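Local atomic coordinates of dUTPase (Streptococcus mutans, PDB entry 3H6X), a protein that probably hydrolyses dUTP to dUMP and diphosphate, as a jelly-roll member of the trimeric dUTPase family. Residues Ala35-Ile40 and Val112-Glu117; Leu18-Glu23 and Thr50-Tyr55; His26-Asp31 and Gln121-Pro126. One frame throughout, in Å; residues are numbered along the deposited sequence.

Contact 1 (Ala35-Ile40 and Val112-Glu117); sequences AERTEI and VLEAGE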
loop_
_atom_site.group_PDB
_atom_site.type_symbol
_atom_site.label_atom_id
_atom_site.label_comp_id
_atom_site.label_asym_id
_atom_site.label_seq_id
_atom_site.Cartn_x
_atom_site.Cartn_y
_atom_site.Cartn_z
ATOM N N ALA B 35 21.112 -2.532 5.725
ATOM C CA ALA B 35 22.088 -2.344 6.814
ATOM C C ALA B 35 23.362 -3.156 6.594
ATOM O O ALA B 35 24.450 -2.788 7.032
ATOM C CB ALA B 35 21.473 -2.721 8.142
ATOM N N GLU B 36 23.209 -4.280 5.910
ATOM C CA GLU B 36 24.348 -5.144 5.638
ATOM C C GLU B 36 24.088 -5.906 4.363
ATOM O O GLU B 36 22.933 -6.144 3.994
ATOM C CB GLU B 36 24.555 -6.135 6.776
ATOM C CG GLU B 36 23.436 -7.120 6.910
ATOM C CD GLU B 36 23.695 -8.164 7.989
ATOM O OE1 GLU B 36 24.695 -8.021 8.744
ATOM O OE2 GLU B 36 22.879 -9.120 8.075
ATOM N N ARG B 37 25.154 -6.309 3.687
ATOM C CA ARG B 37 24.974 -7.013 2.425
ATOM C C ARG B 37 23.994 -8.177 2.585
ATOM O O ARG B 37 24.120 -9.004 3.501
ATOM C CB ARG B 37 26.322 -7.511 1.886
ATOM C CG ARG B 37 26.186 -8.288 0.582
ATOM C CD ARG B 37 27.502 -8.919 0.127
ATOM N NE ARG B 37 28.262 -8.028 -0.736
ATOM C CZ ARG B 37 29.487 -7.583 -0.459
ATOM N NH1 ARG B 37 30.099 -7.951 0.667
ATOM N NH2 ARG B 37 30.110 -6.766 -1.305
ATOM N N THR B 38 23.010 -8.240 1.694
ATOM C CA THR B 38 21.948 -9.230 1.809
ATOM C C THR B 38 21.656 -9.863 0.453
ATOM O O THR B 38 21.356 -9.168 -0.521
ATOM C CB THR B 38 20.649 -8.589 2.367
ATOM O OG1 THR B 38 20.887 -8.061 3.676
ATOM C CG2 THR B 38 19.532 -9.608 2.451
ATOM N N GLU B 39 21.779 -11.185 0.390
ATOM C CA GLU B 39 21.477 -11.926 -0.835
ATOM C C GLU B 39 20.048 -12.463 -0.814
ATOM O O GLU B 39 19.564 -12.953 0.215
ATOM C CB GLU B 39 22.418 -13.124 -0.967
ATOM C CG GLU B 39 23.791 -12.794 -1.497
ATOM C CD GLU B 39 24.646 -14.044 -1.618
ATOM O OE1 GLU B 39 24.787 -14.761 -0.602
ATOM O OE2 GLU B 39 25.155 -14.321 -2.724
ATOM N N ILE B 40 19.385 -12.395 -1.965
ATOM C CA ILE B 40 18.048 -12.957 -2.091
ATOM C C ILE B 40 18.010 -13.910 -3.279
ATOM O O ILE B 40 18.129 -13.481 -4.431
ATOM C CB ILE B 40 16.969 -11.864 -2.262
ATOM C CG1 ILE B 40 17.136 -10.793 -1.169
ATOM C CG2 ILE B 40 15.598 -12.488 -2.193
ATOM C CD1 ILE B 40 16.118 -9.681 -1.228
ATOM N N VAL B 112 21.640 -9.333 -5.162
ATOM C CA VAL B 112 22.386 -8.898 -3.985
ATOM C C VAL B 112 22.115 -7.434 -3.705
ATOM O O VAL B 112 22.272 -6.591 -4.591
ATOM C CB VAL B 112 23.900 -9.059 -4.178
ATOM C CG1 VAL B 112 24.641 -8.517 -2.976
ATOM C CG2 VAL B 112 24.240 -10.527 -4.390
ATOM N N LEU B 113 21.681 -7.151 -2.478
ATOM C CA LEU B 113 21.547 -5.782 -2.006
ATOM C C LEU B 113 22.800 -5.453 -1.207
ATOM O O LEU B 113 23.107 -6.149 -0.235
ATOM C CB LEU B 113 20.310 -5.658 -1.116
ATOM C CG LEU B 113 18.970 -5.710 -1.858
ATOM C CD1 LEU B 113 17.786 -5.806 -0.883
ATOM C CD2 LEU B 113 18.812 -4.481 -2.738
ATOM N N GLU B 114 23.540 -4.434 -1.642
ATOM C CA GLU B 114 24.724 -3.976 -0.914
ATOM C C GLU B 114 24.334 -3.096 0.272
ATOM O O GLU B 114 23.300 -2.416 0.240
ATOM C CB GLU B 114 25.641 -3.189 -1.843
ATOM C CG GLU B 114 26.036 -3.942 -3.112
ATOM C CD GLU B 114 26.880 -5.180 -2.826
ATOM O OE1 GLU B 114 27.469 -5.288 -1.724
ATOM O OE2 GLU B 114 26.960 -6.055 -3.715
ATOM N N ALA B 115 25.151 -3.119 1.324
ATOM C CA ALA B 115 24.959 -2.206 2.451
ATOM C C ALA B 115 24.897 -0.781 1.932
ATOM O O ALA B 115 25.710 -0.391 1.082
ATOM C CB ALA B 115 26.103 -2.334 3.453
ATOM N N GLY B 116 23.932 -0.015 2.433
ATOM C CA GLY B 116 23.778 1.382 2.057
ATOM C C GLY B 116 22.810 1.653 0.916
ATOM O O GLY B 116 22.427 2.804 0.693
ATOM N N GLU B 117 22.400 0.607 0.199
ATOM C CA GLU B 117 21.448 0.787 -0.899
ATOM C C GLU B 117 20.071 1.124 -0.342
ATOM O O GLU B 117 19.643 0.537 0.650
ATOM C CB GLU B 117 21.344 -0.475 -1.764
ATOM C CG GLU B 117 22.477 -0.648 -2.764
ATOM C CD GLU B 117 22.306 -1.876 -3.660
ATOM O OE1 GLU B 117 21.381 -2.675 -3.444
ATOM O OE2 GLU B 117 23.107 -2.037 -4.598
HETATM O O HOH W 1 28.617 -8.181 -3.363
#
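Arg37 and Glu114 meet in a salt bridge, NE of Arg37 standing 3.0 Å from OE1 of Glu114. The two side chains run side by side and point the same way, but their flat ends are turned almost square to each other, the guanidinium and carboxylate planes lying 82° apart. OE1 is also 3.1 Å from NH2 of Arg37, approaching the guanidinium obliquely. A water ties the pair from the other oxygen: it donates to OE2 of Glu114 and accepts a weak bond from NE of Arg37. The glutamate doubles back at chi2 (-65°), which turns CD toward the arginine although CB points away from 35-40. In Arg37, CG stands anti to the backbone N (chi1 179°), which sets it 3.9 Å from CG1 of Val112; the other valine branch, CG2, touches CG of Glu39 at 3.7 Å.

These groups stand on a short antiparallel ladder, a two-stranded piece of the jelly roll formed by strands 38-40 and 111-113. Thr38 and Leu113 are its hydrogen-bonded pair, each N giving a nearly straight 2.8 Å bond to the O of the other, while Glu39 and Val112 form the non-hydrogen-bonded pair. Leu113 O also takes a CA-H...O contact from Arg37 CA.

On the face bearing Thr38 and Leu113, Thr38 OG1 reaches back to donate to Glu36 O at 2.8 Å, linking the side chain to the backbone two residues earlier, and Val46 and Pro49 of strand 45-49 pack against the threonine. Farther out, Ala115 sets CB near CA of Glu36 as the chain enters a type II turn from Glu114 to Glu117, with Gly116 at its third position.

Contact 2 (Leu18-Glu23 and Thr50-Tyr55); sequences LLPKRE and TGVKAY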
loop_
_atom_site.group_PDB
_atom_site.type_symbol
_atom_site.label_atom_id
_atom_site.label_comp_id
_atom_site.label_asym_id
_atom_site.label_seq_id
_atom_site.Cartn_x
_atom_site.Cartn_y
_atom_site.Cartn_z
ATOM N N LEU B 18 23.065 5.127 7.766
ATOM C CA LEU B 18 21.789 4.391 7.710
ATOM C C LEU B 18 20.590 5.195 8.193
ATOM O O LEU B 18 19.456 4.766 8.024
ATOM C CB LEU B 18 21.855 3.106 8.536
ATOM C CG LEU B 18 22.868 2.083 8.038
ATOM C CD1 LEU B 18 22.984 0.889 8.996
ATOM C CD2 LEU B 18 22.481 1.612 6.649
ATOM N N LEU B 19 20.826 6.345 8.813
ATOM C CA LEU B 19 19.702 7.138 9.308
ATOM C C LEU B 19 18.963 7.750 8.103
ATOM O O LEU B 19 19.567 8.462 7.310
ATOM C CB LEU B 19 20.209 8.231 10.260
ATOM C CG LEU B 19 20.642 7.717 11.647
ATOM C CD1 LEU B 19 21.370 8.802 12.415
ATOM C CD2 LEU B 19 19.448 7.214 12.442
ATOM N N PRO B 20 17.652 7.465 7.961
ATOM C CA PRO B 20 16.941 7.865 6.732
ATOM C C PRO B 20 16.786 9.373 6.572
ATOM O O PRO B 20 16.596 10.087 7.557
ATOM C CB PRO B 20 15.549 7.228 6.899
ATOM C CG PRO B 20 15.763 6.088 7.880
ATOM C CD PRO B 20 16.835 6.588 8.820
ATOM N N LYS B 21 16.855 9.836 5.323
ATOM C CA LYS B 21 16.551 11.235 5.043
ATOM C C LYS B 21 15.628 11.330 3.844
ATOM O O LYS B 21 15.454 10.352 3.109
ATOM C CB LYS B 21 17.831 12.032 4.792
ATOM C CG LYS B 21 18.550 11.661 3.519
ATOM C CD LYS B 21 19.821 12.491 3.346
ATOM C CE LYS B 21 20.623 12.044 2.119
ATOM N NZ LYS B 21 21.861 12.873 1.951
ATOM N N ARG B 22 15.017 12.496 3.655
ATOM C CA ARG B 22 14.165 12.700 2.486
ATOM C C ARG B 22 15.031 13.187 1.346
ATOM O O ARG B 22 15.976 13.965 1.567
ATOM C CB ARG B 22 13.067 13.721 2.780
ATOM C CG ARG B 22 12.128 13.297 3.892
ATOM C CD ARG B 22 10.979 14.269 4.003
ATOM N NE ARG B 22 11.423 15.582 4.452
ATOM C CZ ARG B 22 10.851 16.720 4.074
ATOM N NH1 ARG B 22 9.829 16.700 3.233
ATOM N NH2 ARG B 22 11.292 17.877 4.548
ATOM N N GLU B 23 14.722 12.731 0.138
ATOM C CA GLU B 23 15.552 13.039 -1.013
ATOM C C GLU B 23 15.393 14.483 -1.478
ATOM O O GLU B 23 16.342 15.092 -1.972
ATOM C CB GLU B 23 15.273 12.068 -2.175
ATOM C CG GLU B 23 16.167 12.358 -3.367
ATOM C CD GLU B 23 16.056 11.331 -4.466
ATOM O OE1 GLU B 23 15.614 10.200 -4.182
ATOM O OE2 GLU B 23 16.422 11.667 -5.615
ATOM N N THR B 50 17.443 -3.018 8.113
ATOM C CA THR B 50 17.469 -1.637 7.766
ATOM C C THR B 50 18.363 -0.892 8.791
ATOM O O THR B 50 18.814 0.234 8.566
ATOM C CB THR B 50 15.986 -1.313 7.839
ATOM O OG1 THR B 50 15.404 -1.066 6.551
ATOM C CG2 THR B 50 15.612 -0.464 8.944
ATOM N N GLY B 51 18.651 -1.553 9.911
ATOM C CA GLY B 51 19.532 -0.979 10.927
ATOM C C GLY B 51 18.915 0.081 11.828
ATOM O O GLY B 51 19.570 0.563 12.764
ATOM N N VAL B 52 17.645 0.414 11.589
ATOM C CA VAL B 52 17.003 1.479 12.363
ATOM C C VAL B 52 15.688 1.079 13.030
ATOM O O VAL B 52 15.055 0.096 12.652
ATOM C CB VAL B 52 16.759 2.742 11.495
ATOM C CG1 VAL B 52 18.091 3.318 10.985
ATOM C CG2 VAL B 52 15.794 2.454 10.347
ATOM N N LYS B 53 15.324 1.836 14.064
ATOM C CA LYS B 53 14.019 1.729 14.709
ATOM C C LYS B 53 13.372 3.104 14.628
ATOM O O LYS B 53 14.047 4.090 14.338
ATOM C CB LYS B 53 14.179 1.304 16.172
ATOM C CG LYS B 53 15.194 2.159 16.943
ATOM C CD LYS B 53 15.472 1.579 18.349
ATOM C CE LYS B 53 16.503 2.436 19.090
ATOM N NZ LYS B 53 16.938 1.782 20.396
ATOM N N ALA B 54 12.061 3.176 14.847
ATOM C CA ALA B 54 11.362 4.457 14.687
ATOM C C ALA B 54 10.456 4.728 15.871
ATOM O O ALA B 54 9.726 3.864 16.279
ATOM C CB ALA B 54 10.536 4.467 13.397
ATOM N N TYR B 55 10.514 5.945 16.395
ATOM C CA TYR B 55 9.626 6.371 17.476
ATOM C C TYR B 55 8.649 7.383 16.892
ATOM O O TYR B 55 8.940 8.001 15.862
ATOM C CB TYR B 55 10.435 6.983 18.642
ATOM C CG TYR B 55 11.246 8.191 18.257
ATOM C CD1 TYR B 55 10.723 9.479 18.392
ATOM C CD2 TYR B 55 12.543 8.046 17.759
ATOM C CE1 TYR B 55 11.470 10.596 18.048
ATOM C CE2 TYR B 55 13.303 9.157 17.390
ATOM C CZ TYR B 55 12.759 10.424 17.541
ATOM O OH TYR B 55 13.513 11.529 17.165
HETATM O O HOH W 2 18.119 2.535 7.055
#
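Leu18 and Gly51 approach with their CA atoms 6.7 Å apart, and Leu19 and Val52 at 7.0 Å, too wide a spacing for strand pairing; no direct hydrogen bond joins the two segments. Residues 18-23 form an irregular link after strand 6-9, whereas 50-55 passes through a positive-phi glycine, Gly51 (phi 78°), into strand 52-55. A water lies 2.8 Å from both Leu18 O and Thr50 O, placed to donate to either, although other acceptors compete for its protons.

The side-chain contact centres on one methyl group, CG1 of Val52. Its position anti to the carbonyl carbon (chi1 -62°) brings it 3.6 Å from Leu18 O and 4.1 Å from CD of Pro20, the proline ring and the valine running past one another and pointing opposite ways. CD2 of Leu19 adds a looser touch. Leu18 also meets this methyl loosely through CB and sends CD1 on to CA of Gly51, where the absence of a side chain admits it.

Leu9 and Phe7 of strand 6-9 continue the apolar surroundings of Leu18 and Pro20. Direct contact between the two segments is thus van der Waals, with a water close enough to link the carbonyl oxygens of two buried residues, Leu18 and Thr50, though it may not donate to both.

Contact 3 (His26-Asp31 and Gln121-Pro126); sequences HAAGYD and QGVFMP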
loop_
_atom_site.group_PDB
_atom_site.type_symbol
_atom_site.label_atom_id
_atom_site.label_comp_id
_atom_site.label_asym_id
_atom_site.label_seq_id
_atom_site.Cartn_x
_atom_site.Cartn_y
_atom_site.Cartn_z
ATOM N N HIS B 26 10.293 18.478 -0.358
ATOM C CA HIS B 26 8.859 18.211 -0.218
ATOM C C HIS B 26 8.470 16.751 -0.355
ATOM O O HIS B 26 7.285 16.427 -0.463
ATOM C CB HIS B 26 8.047 19.080 -1.184
ATOM C CG HIS B 26 8.208 20.537 -0.906
ATOM N ND1 HIS B 26 7.642 21.144 0.194
ATOM C CD2 HIS B 26 8.936 21.485 -1.534
ATOM C CE1 HIS B 26 7.994 22.419 0.213
ATOM N NE2 HIS B 26 8.777 22.652 -0.822
ATOM N N ALA B 27 9.461 15.863 -0.344
ATOM C CA ALA B 27 9.164 14.433 -0.416
ATOM C C ALA B 27 8.411 13.988 0.832
ATOM O O ALA B 27 8.612 14.532 1.915
ATOM C CB ALA B 27 10.432 13.636 -0.563
ATOM N N ALA B 28 7.544 12.994 0.662
ATOM C CA ALA B 28 6.772 12.462 1.769
ATOM C C ALA B 28 7.605 11.441 2.537
ATOM O O ALA B 28 7.431 11.283 3.745
ATOM C CB ALA B 28 5.528 11.792 1.258
ATOM N N GLY B 29 8.458 10.726 1.800
ATOM C CA GLY B 29 9.124 9.539 2.319
ATOM C C GLY B 29 10.573 9.726 2.734
ATOM O O GLY B 29 11.302 10.532 2.144
ATOM N N TYR B 30 10.962 8.984 3.767
ATOM C CA TYR B 30 12.338 8.884 4.255
ATOM C C TYR B 30 12.911 7.598 3.719
ATOM O O TYR B 30 12.309 6.542 3.868
ATOM C CB TYR B 30 12.351 8.849 5.793
ATOM C CG TYR B 30 11.999 10.196 6.370
ATOM C CD1 TYR B 30 10.674 10.563 6.564
ATOM C CD2 TYR B 30 12.998 11.123 6.678
ATOM C CE1 TYR B 30 10.349 11.820 7.048
ATOM C CE2 TYR B 30 12.682 12.380 7.166
ATOM C CZ TYR B 30 11.357 12.717 7.344
ATOM O OH TYR B 30 11.026 13.955 7.825
ATOM N N ASP B 31 14.076 7.674 3.081
ATOM C CA ASP B 31 14.604 6.484 2.405
ATOM C C ASP B 31 15.410 5.618 3.367
ATOM O O ASP B 31 16.492 6.009 3.800
ATOM C CB ASP B 31 15.449 6.896 1.195
ATOM C CG ASP B 31 14.616 7.591 0.116
ATOM O OD1 ASP B 31 13.526 7.077 -0.217
ATOM O OD2 ASP B 31 15.066 8.626 -0.412
ATOM N N GLN B 121 10.749 3.292 1.305
ATOM C CA GLN B 121 10.550 4.643 1.822
ATOM C C GLN B 121 9.529 4.640 2.951
ATOM O O GLN B 121 8.509 3.966 2.877
ATOM C CB GLN B 121 10.113 5.591 0.721
ATOM C CG GLN B 121 8.883 5.175 -0.025
ATOM C CD GLN B 121 8.689 6.008 -1.296
ATOM O OE1 GLN B 121 8.792 7.218 -1.253
ATOM N NE2 GLN B 121 8.416 5.353 -2.417
ATOM N N GLY B 122 9.818 5.380 4.013
ATOM C CA GLY B 122 8.923 5.412 5.155
ATOM C C GLY B 122 8.204 6.752 5.260
ATOM O O GLY B 122 8.828 7.808 5.148
ATOM N N VAL B 123 6.894 6.702 5.488
ATOM C CA VAL B 123 6.076 7.902 5.635
ATOM C C VAL B 123 5.339 7.855 6.976
ATOM O O VAL B 123 4.687 6.865 7.289
ATOM C CB VAL B 123 5.041 8.024 4.495
ATOM C CG1 VAL B 123 4.255 9.334 4.633
ATOM C CG2 VAL B 123 5.726 7.938 3.119
ATOM N N PHE B 124 5.447 8.920 7.765
ATOM C CA PHE B 124 4.740 9.016 9.043
ATOM C C PHE B 124 3.390 9.685 8.838
ATOM O O PHE B 124 3.325 10.722 8.165
ATOM C CB PHE B 124 5.543 9.890 10.012
ATOM C CG PHE B 124 6.839 9.267 10.489
ATOM C CD1 PHE B 124 6.874 8.521 11.663
ATOM C CD2 PHE B 124 8.011 9.450 9.779
ATOM C CE1 PHE B 124 8.051 7.979 12.115
ATOM C CE2 PHE B 124 9.206 8.917 10.232
ATOM C CZ PHE B 124 9.229 8.171 11.398
HETATM N N MSE B 125 2.333 9.123 9.427
HETATM C CA MSE B 125 0.975 9.636 9.194
HETATM C C MSE B 125 0.128 9.454 10.455
HETATM O O MSE B 125 0.445 8.617 11.288
HETATM C CB MSE B 125 0.306 8.905 8.020
HETATM C CG MSE B 125 1.061 9.050 6.709
HETATM SE SE MSE B 125 0.074 8.166 5.295
HETATM C CE MSE B 125 -1.105 9.537 4.791
ATOM N N PRO B 126 -0.962 10.228 10.572
ATOM C CA PRO B 126 -1.912 10.045 11.682
ATOM C C PRO B 126 -2.886 8.906 11.380
ATOM O O PRO B 126 -3.198 8.624 10.213
ATOM C CB PRO B 126 -2.693 11.367 11.690
ATOM C CG PRO B 126 -2.696 11.777 10.239
ATOM C CD PRO B 126 -1.328 11.373 9.713
HETATM O O HOH W 3 6.931 11.084 6.526
HETATM O O HOH W 4 8.801 10.203 -1.157
HETATM O O HOH W 5 11.305 7.705 -2.483
#
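Tyr30 and Gly122 exchange two backbone hydrogen bonds, each 2.8 Å between N of one and O of the other, as the hydrogen-bonded pair of an antiparallel ladder; Asp31 and Gln121 make the adjoining non-hydrogen-bonded pair. Two CA-H...O contacts reinforce it, from Gly29 CA to Gly122 O and from Gln121 CA to Tyr30 O, both 3.3 Å.

Three waters extend the polar network. One joins Ala28 O to Phe124 N, where the loop before strand 30-33 leaves the ladder. A second accepts from Gly29 N and donates to Gln121 OE1. A third is near that oxygen, by a weak bond, and near Asp31 OD1, and may not serve both at once. The NE2 end of Gln121 is held by Asp66 O.

Van der Waals contacts include both methyls of Val123, 3.8 Å from Ala28 O, and the ring edge of Tyr30 at CD1, 3.6 Å from Gly122 O. The apolar pairs are Ala28 CB with Val123 CG2, and Tyr30 CD1 with Phe124 CE2 at 4.3 Å, CD1 lying close to the plane of the phenylalanine ring.

Across the subunit boundary, Tyr30 OH bonds to Ile130 N of the second subunit, and Phe124 packs on the same residue. This is a jelly-roll sheet in which strand 30-33, outermost within the chain, pairs with inner strand 118-126 while both help build the interface of a trimeric dUTPase.

In the fold
The three contacts join different parts of one jelly roll. Contacts 1 and 3 lie about 22 Å apart between centres, on opposite sides of the chain's centre, yet follow the same two runs of chain: strand 30-33 leads to 38-40, and 111-113 to 118-126. Contact 2 lies more centrally, about 15 Å from contact 1 and 11 Å from contact 3. It meets contact 1 through Ala35, whose CB is 3.5 Å from Gly51 N, and contact 3 through Lys21 O, 3.0 Å from Asp31 N. Contacts 2 and 3 both reach the second subunit, contact 1 no other chain; since trimeric dUTPases form their active sites at subunit interfaces, contacts 2 and 3 are probably nearer such a boundary.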